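TqaA (Penicillium aethiopicum, PDB 5DLK) is a fungal nonribosomal peptide synthetase whose terminal condensation-like domain, the piece described here, probably closes the finished peptide into a macrocycle. Local coordinates at residues A[19-24]-A[46-51]; A[386-391]-A[422-427]. One frame throughout, in Å; residues are numbered along the deposited sequence.

Interaction 1. Residues A[19-24]-A[46-51]; sequences EPFSLS and STLEDL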
loop_
_atom_site.group_PDB
_atom_site.type_symbol
_atom_site.label_atom_id
_atom_site.label_comp_id
_atom_site.label_asym_id
_atom_site.label_seq_id
_atom_site.Cartn_x
_atom_site.Cartn_y
_atom_site.Cartn_z
ATOM N N GLU A 19 -0.289 16.920 -20.188
ATOM C CA GLU A 19 -0.063 16.415 -21.537
ATOM C C GLU A 19 0.576 15.027 -21.530
ATOM O O GLU A 19 1.627 14.818 -20.925
ATOM C CB GLU A 19 0.814 17.386 -22.326
ATOM C CG GLU A 19 1.332 16.829 -23.643
ATOM C CD GLU A 19 1.453 17.896 -24.723
ATOM O OE1 GLU A 19 2.325 18.782 -24.591
ATOM O OE2 GLU A 19 0.682 17.838 -25.708
ATOM N N PRO A 20 -0.066 14.065 -22.204
ATOM C CA PRO A 20 0.420 12.681 -22.198
ATOM C C PRO A 20 1.833 12.534 -22.754
ATOM O O PRO A 20 2.185 13.211 -23.723
ATOM C CB PRO A 20 -0.597 11.955 -23.085
ATOM C CG PRO A 20 -1.863 12.745 -22.885
ATOM C CD PRO A 20 -1.397 14.180 -22.825
ATOM N N PHE A 21 2.612 11.656 -22.119
ATOM C CA PHE A 21 3.989 11.298 -22.490
ATOM C C PHE A 21 5.017 12.368 -22.084
ATOM O O PHE A 21 6.221 12.184 -22.291
ATOM C CB PHE A 21 4.099 10.995 -23.992
ATOM C CG PHE A 21 3.164 9.915 -24.456
ATOM C CD1 PHE A 21 3.403 8.587 -24.119
ATOM C CD2 PHE A 21 2.036 10.224 -25.211
ATOM C CE1 PHE A 21 2.537 7.577 -24.546
ATOM C CE2 PHE A 21 1.169 9.218 -25.637
ATOM C CZ PHE A 21 1.423 7.897 -25.302
ATOM N N SER A 22 4.547 13.442 -21.457
ATOM C CA SER A 22 5.445 14.525 -21.049
ATOM C C SER A 22 6.425 14.078 -19.962
ATOM O O SER A 22 7.469 14.707 -19.782
ATOM C CB SER A 22 4.651 15.759 -20.589
ATOM O OG SER A 22 3.864 15.528 -19.434
ATOM N N LEU A 23 6.124 12.974 -19.269
ATOM C CA LEU A 23 7.059 12.427 -18.287
ATOM C C LEU A 23 7.683 11.113 -18.739
ATOM O O LEU A 23 8.339 10.436 -17.952
ATOM C CB LEU A 23 6.361 12.228 -16.939
ATOM C CG LEU A 23 5.744 13.484 -16.336
ATOM C CD1 LEU A 23 4.931 13.150 -15.092
ATOM C CD2 LEU A 23 6.840 14.512 -16.021
ATOM N N SER A 24 7.487 10.743 -20.006
ATOM C CA SER A 24 8.032 9.482 -20.500
ATOM C C SER A 24 9.560 9.485 -20.546
ATOM O O SER A 24 10.161 10.372 -21.143
ATOM C CB SER A 24 7.484 9.172 -21.898
ATOM O OG SER A 24 8.232 8.131 -22.499
ATOM N N SER A 46 -5.147 -2.960 -28.332
ATOM C CA SER A 46 -5.033 -1.880 -27.357
ATOM C C SER A 46 -4.269 -0.707 -27.961
ATOM O O SER A 46 -3.486 -0.880 -28.899
ATOM C CB SER A 46 -4.331 -2.356 -26.072
ATOM O OG SER A 46 -2.973 -2.682 -26.332
ATOM N N THR A 47 -4.499 0.482 -27.412
ATOM C CA THR A 47 -3.708 1.647 -27.763
ATOM C C THR A 47 -2.937 2.128 -26.535
ATOM O O THR A 47 -3.316 1.825 -25.403
ATOM C CB THR A 47 -4.575 2.786 -28.284
ATOM O OG1 THR A 47 -5.512 3.172 -27.273
ATOM C CG2 THR A 47 -5.340 2.326 -29.533
ATOM N N LEU A 48 -1.867 2.873 -26.768
ATOM C CA LEU A 48 -1.088 3.433 -25.664
ATOM C C LEU A 48 -1.553 4.850 -25.360
ATOM O O LEU A 48 -1.351 5.771 -26.163
ATOM C CB LEU A 48 0.402 3.422 -25.992
ATOM C CG LEU A 48 1.328 3.919 -24.877
ATOM C CD1 LEU A 48 1.349 2.921 -23.712
ATOM C CD2 LEU A 48 2.723 4.167 -25.423
ATOM N N GLU A 49 -2.185 5.023 -24.201
ATOM C CA GLU A 49 -2.743 6.307 -23.807
ATOM C C GLU A 49 -1.696 7.208 -23.127
ATOM O O GLU A 49 -1.721 8.441 -23.279
ATOM C CB GLU A 49 -3.937 6.081 -22.884
ATOM C CG GLU A 49 -4.546 7.342 -22.332
ATOM C CD GLU A 49 -5.641 7.058 -21.323
ATOM O OE1 GLU A 49 -5.751 7.824 -20.340
ATOM O OE2 GLU A 49 -6.387 6.072 -21.505
ATOM N N ASP A 50 -0.782 6.594 -22.375
ATOM C CA ASP A 50 0.257 7.356 -21.676
ATOM C C ASP A 50 1.411 6.448 -21.294
ATOM O O ASP A 50 1.303 5.215 -21.331
ATOM C CB ASP A 50 -0.311 8.042 -20.429
ATOM C CG ASP A 50 0.352 9.406 -20.138
ATOM O OD1 ASP A 50 1.516 9.632 -20.536
ATOM O OD2 ASP A 50 -0.312 10.253 -19.510
ATOM N N LEU A 51 2.530 7.064 -20.937
ATOM C CA LEU A 51 3.649 6.320 -20.405
ATOM C C LEU A 51 4.315 7.207 -19.356
ATOM O O LEU A 51 4.679 8.352 -19.647
ATOM C CB LEU A 51 4.623 5.916 -21.515
ATOM C CG LEU A 51 5.639 4.829 -21.172
ATOM C CD1 LEU A 51 6.193 4.185 -22.430
ATOM C CD2 LEU A 51 6.765 5.409 -20.315
HETATM O O HOH W 1 4.197 11.099 -19.327
#
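Phe21 sets one face of its ring against Asp50 CA while its own N-H is bonded to that residue's carboxylate, and the two contacts join a tight double turn to a classic beta bulge. Residues 19-24 form a type II turn (Glu19 to Ser22) running into a type I turn (Phe21 to Ser24); the bulge lies on strand 47-53, at the margin of a three-stranded antiparallel sheet, where Glu49 and Asp50 both face Val113. The tight part is the Phe21 ring. Asp50 CA sits over one face, 4.1 Å from the ring centroid, as a CH-pi contact. At the ring edge Leu48 CD2 meets Phe21 CE1 at 3.5 Å, and Leu48 O lies in the ring plane. Leu51 CB touches Phe21 CD1, the two side chains crossing at about a right angle. Chi1 of -56° sets CG anti to the carbonyl carbon, and from there the ring extends to the strand; Pro29 and Gln30 of helix 29-38 also touch it. Asp50 OD1 accepts two N-H groups: Phe21 N at 2.8 Å, from 37° above the carboxylate plane, and Leu51 N on the anti side. Its other oxygen, OD2, bonds to Tyr213 on helix 208-218, so the carboxylate is gripped at both oxygens and its rotation is fixed. Between the turns and the strand a water bridges the segments, accepting from Leu23 N at 2.7 Å and donating to Leu51 O at 2.8 Å. The looser side begins at exposed Pro20, whose CB merely grazes Glu49 O at 3.7 Å. Glu49 starts away from the turns at CB, and its OE2 forms a salt bridge with Arg99. Ser22, also exposed, turns its hydroxyl back onto its own turn, OG donating to Glu19 O.

Interaction 2. Residues A[386-391]-A[422-427]; sequences LIVQHQ and VWIFTE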
loop_
_atom_site.group_PDB
_atom_site.type_symbol
_atom_site.label_atom_id
_atom_site.label_comp_id
_atom_site.label_asym_id
_atom_site.label_seq_id
_atom_site.Cartn_x
_atom_site.Cartn_y
_atom_site.Cartn_z
ATOM N N LEU A 386 13.458 -0.266 8.822
ATOM C CA LEU A 386 12.277 -0.504 9.645
ATOM C C LEU A 386 11.175 0.420 9.183
ATOM O O LEU A 386 11.388 1.628 9.039
ATOM C CB LEU A 386 12.575 -0.262 11.134
ATOM C CG LEU A 386 11.352 -0.400 12.037
ATOM C CD1 LEU A 386 10.941 -1.866 12.148
ATOM C CD2 LEU A 386 11.648 0.187 13.428
ATOM N N ILE A 387 10.000 -0.136 8.906
ATOM C CA ILE A 387 8.885 0.683 8.467
ATOM C C ILE A 387 7.663 0.384 9.321
ATOM O O ILE A 387 7.222 -0.760 9.411
ATOM C CB ILE A 387 8.534 0.445 6.987
ATOM C CG1 ILE A 387 9.783 0.626 6.118
ATOM C CG2 ILE A 387 7.365 1.371 6.556
ATOM C CD1 ILE A 387 9.547 0.431 4.624
ATOM N N VAL A 388 7.119 1.429 9.933
ATOM C CA VAL A 388 5.934 1.308 10.768
ATOM C C VAL A 388 4.717 1.813 10.006
ATOM O O VAL A 388 4.694 2.951 9.507
ATOM C CB VAL A 388 6.088 2.085 12.059
ATOM C CG1 VAL A 388 4.797 2.040 12.872
ATOM C CG2 VAL A 388 7.282 1.519 12.846
ATOM N N GLN A 389 3.709 0.954 9.901
ATOM C CA GLN A 389 2.500 1.282 9.142
ATOM C C GLN A 389 1.265 1.050 10.009
ATOM O O GLN A 389 0.880 -0.103 10.248
ATOM C CB GLN A 389 2.404 0.437 7.875
ATOM C CG GLN A 389 1.195 0.797 6.990
ATOM C CD GLN A 389 1.314 0.225 5.589
ATOM O OE1 GLN A 389 2.395 0.250 4.974
ATOM N NE2 GLN A 389 0.202 -0.277 5.060
ATOM N N HIS A 390 0.643 2.133 10.464
ATOM C CA HIS A 390 -0.609 2.009 11.205
ATOM C C HIS A 390 -1.775 1.996 10.219
ATOM O O HIS A 390 -1.891 2.881 9.364
ATOM C CB HIS A 390 -0.810 3.145 12.201
ATOM C CG HIS A 390 -2.113 3.037 12.917
ATOM N ND1 HIS A 390 -2.425 1.950 13.706
ATOM C CD2 HIS A 390 -3.221 3.810 12.881
ATOM C CE1 HIS A 390 -3.653 2.091 14.173
ATOM N NE2 HIS A 390 -4.154 3.219 13.698
ATOM N N GLN A 391 -2.630 0.989 10.332
ATOM C CA GLN A 391 -3.698 0.787 9.357
ATOM C C GLN A 391 -4.973 1.513 9.758
ATOM O O GLN A 391 -5.929 0.879 10.188
ATOM C CB GLN A 391 -3.980 -0.715 9.201
ATOM C CG GLN A 391 -2.748 -1.547 8.875
ATOM C CD GLN A 391 -2.310 -1.451 7.424
ATOM O OE1 GLN A 391 -2.211 -0.367 6.847
ATOM N NE2 GLN A 391 -2.025 -2.603 6.829
ATOM N N VAL A 422 12.287 -4.643 7.975
ATOM C CA VAL A 422 11.306 -5.168 8.917
ATOM C C VAL A 422 10.093 -4.248 8.839
ATOM O O VAL A 422 10.244 -3.025 8.861
ATOM C CB VAL A 422 11.852 -5.221 10.362
ATOM C CG1 VAL A 422 10.732 -5.573 11.358
ATOM C CG2 VAL A 422 12.994 -6.219 10.441
ATOM N N TRP A 423 8.909 -4.838 8.682
ATOM C CA TRP A 423 7.652 -4.105 8.756
ATOM C C TRP A 423 6.954 -4.316 10.082
ATOM O O TRP A 423 6.890 -5.449 10.578
ATOM C CB TRP A 423 6.695 -4.554 7.630
ATOM C CG TRP A 423 7.205 -4.334 6.267
ATOM C CD1 TRP A 423 8.076 -5.131 5.576
ATOM C CD2 TRP A 423 6.881 -3.240 5.397
ATOM N NE1 TRP A 423 8.304 -4.594 4.320
ATOM C CE2 TRP A 423 7.595 -3.430 4.199
ATOM C CE3 TRP A 423 6.076 -2.106 5.529
ATOM C CZ2 TRP A 423 7.510 -2.536 3.120
ATOM C CZ3 TRP A 423 5.979 -1.227 4.454
ATOM C CH2 TRP A 423 6.699 -1.439 3.273
ATOM N N ILE A 424 6.420 -3.235 10.654
ATOM C CA ILE A 424 5.508 -3.349 11.780
ATOM C C ILE A 424 4.179 -2.763 11.354
ATOM O O ILE A 424 4.087 -1.573 11.112
ATOM C CB ILE A 424 6.004 -2.609 13.031
ATOM C CG1 ILE A 424 7.316 -3.225 13.536
ATOM C CG2 ILE A 424 4.917 -2.666 14.133
ATOM C CD1 ILE A 424 7.959 -2.474 14.699
ATOM N N PHE A 425 3.160 -3.605 11.227
ATOM C CA PHE A 425 1.818 -3.127 10.925
ATOM C C PHE A 425 0.979 -3.154 12.198
ATOM O O PHE A 425 1.124 -4.069 13.011
ATOM C CB PHE A 425 1.125 -3.992 9.872
ATOM C CG PHE A 425 1.855 -4.098 8.562
ATOM C CD1 PHE A 425 1.695 -3.132 7.582
ATOM C CD2 PHE A 425 2.681 -5.187 8.300
ATOM C CE1 PHE A 425 2.363 -3.251 6.346
ATOM C CE2 PHE A 425 3.333 -5.310 7.077
ATOM C CZ PHE A 425 3.175 -4.339 6.109
ATOM N N THR A 426 0.079 -2.193 12.360
ATOM C CA THR A 426 -0.855 -2.234 13.499
ATOM C C THR A 426 -2.277 -2.080 12.970
ATOM O O THR A 426 -2.559 -1.177 12.204
ATOM C CB THR A 426 -0.561 -1.142 14.552
ATOM O OG1 THR A 426 -0.317 0.115 13.900
ATOM C CG2 THR A 426 0.645 -1.513 15.384
ATOM N N GLU A 427 -3.163 -3.001 13.354
ATOM C CA GLU A 427 -4.547 -2.988 12.895
ATOM C C GLU A 427 -5.470 -2.754 14.079
ATOM O O GLU A 427 -5.478 -3.559 15.018
ATOM C CB GLU A 427 -4.923 -4.308 12.217
ATOM C CG GLU A 427 -4.390 -4.456 10.815
ATOM C CD GLU A 427 -4.941 -5.685 10.114
ATOM O OE1 GLU A 427 -5.581 -6.523 10.778
ATOM O OE2 GLU A 427 -4.724 -5.798 8.895
HETATM O O HOH W 2 -2.027 -5.331 8.263
#
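Gln389 and Phe425 lie side by side and point the same way. Gln389 CB starts the contact 3.7 Å from Phe425 CD1, and CG, anti to the backbone N (chi1 -177°), stays beside that carbon. CD reaches the ring edge in plane, 3.7 Å from Phe425 CE1, with amide and ring planes 83° apart. At the tip OE1 nears Trp423 CZ3 and accepts a hydrogen bond from Thr309 OG1, while NE2 donates to Gln391 OE1 at 3.0 Å. An alanine here would probably leave the Gln391 and Thr309 side chains without this amide and open a gap beside the Phe425 ring. The backbones are neighbouring parallel strands in the mixed sheet of the condensation-type fold, with bonds alternating from Ile387 N to Val422 O through to Gln391 N and Thr426 O. On the Gln389 face Ile387 CD1 covers the six-membered ring of Trp423, 3.9 Å from its centroid. On the opposite face, with Val388 and Ile424, His390 ND1 and Thr426 OG1 share a hydrogen bond of 2.8 Å, close to the phosphopantetheine-binding Asn392. A water accepts from Gln391 NE2, past strand 386-390, and donates to Glu427 OE2; Glu427 OE1 is hydrogen-bonded to His429.

Overall arrangement
Interaction 1 closes before interaction 2 opens along the chain, and the two do not touch: their centres are 35 Å apart and their nearest atoms about 24 Å. They share no sheet. Residues 19-24 and 46-51 bracket helix 29-38 and fasten the start of the modelled chain to the three-stranded antiparallel sheet, 24 Å from the centre of the chain. Residues 386-391 and 422-427 are inner strands of the six-stranded mixed sheet, with strand 407-415, which joins the other mixed sheet, between them in sequence. Interaction 2 lies next to Asn392 and near Gly183, which bind phosphopantetheine, absent here, whereas interaction 1 is peripheral packing remote from that site.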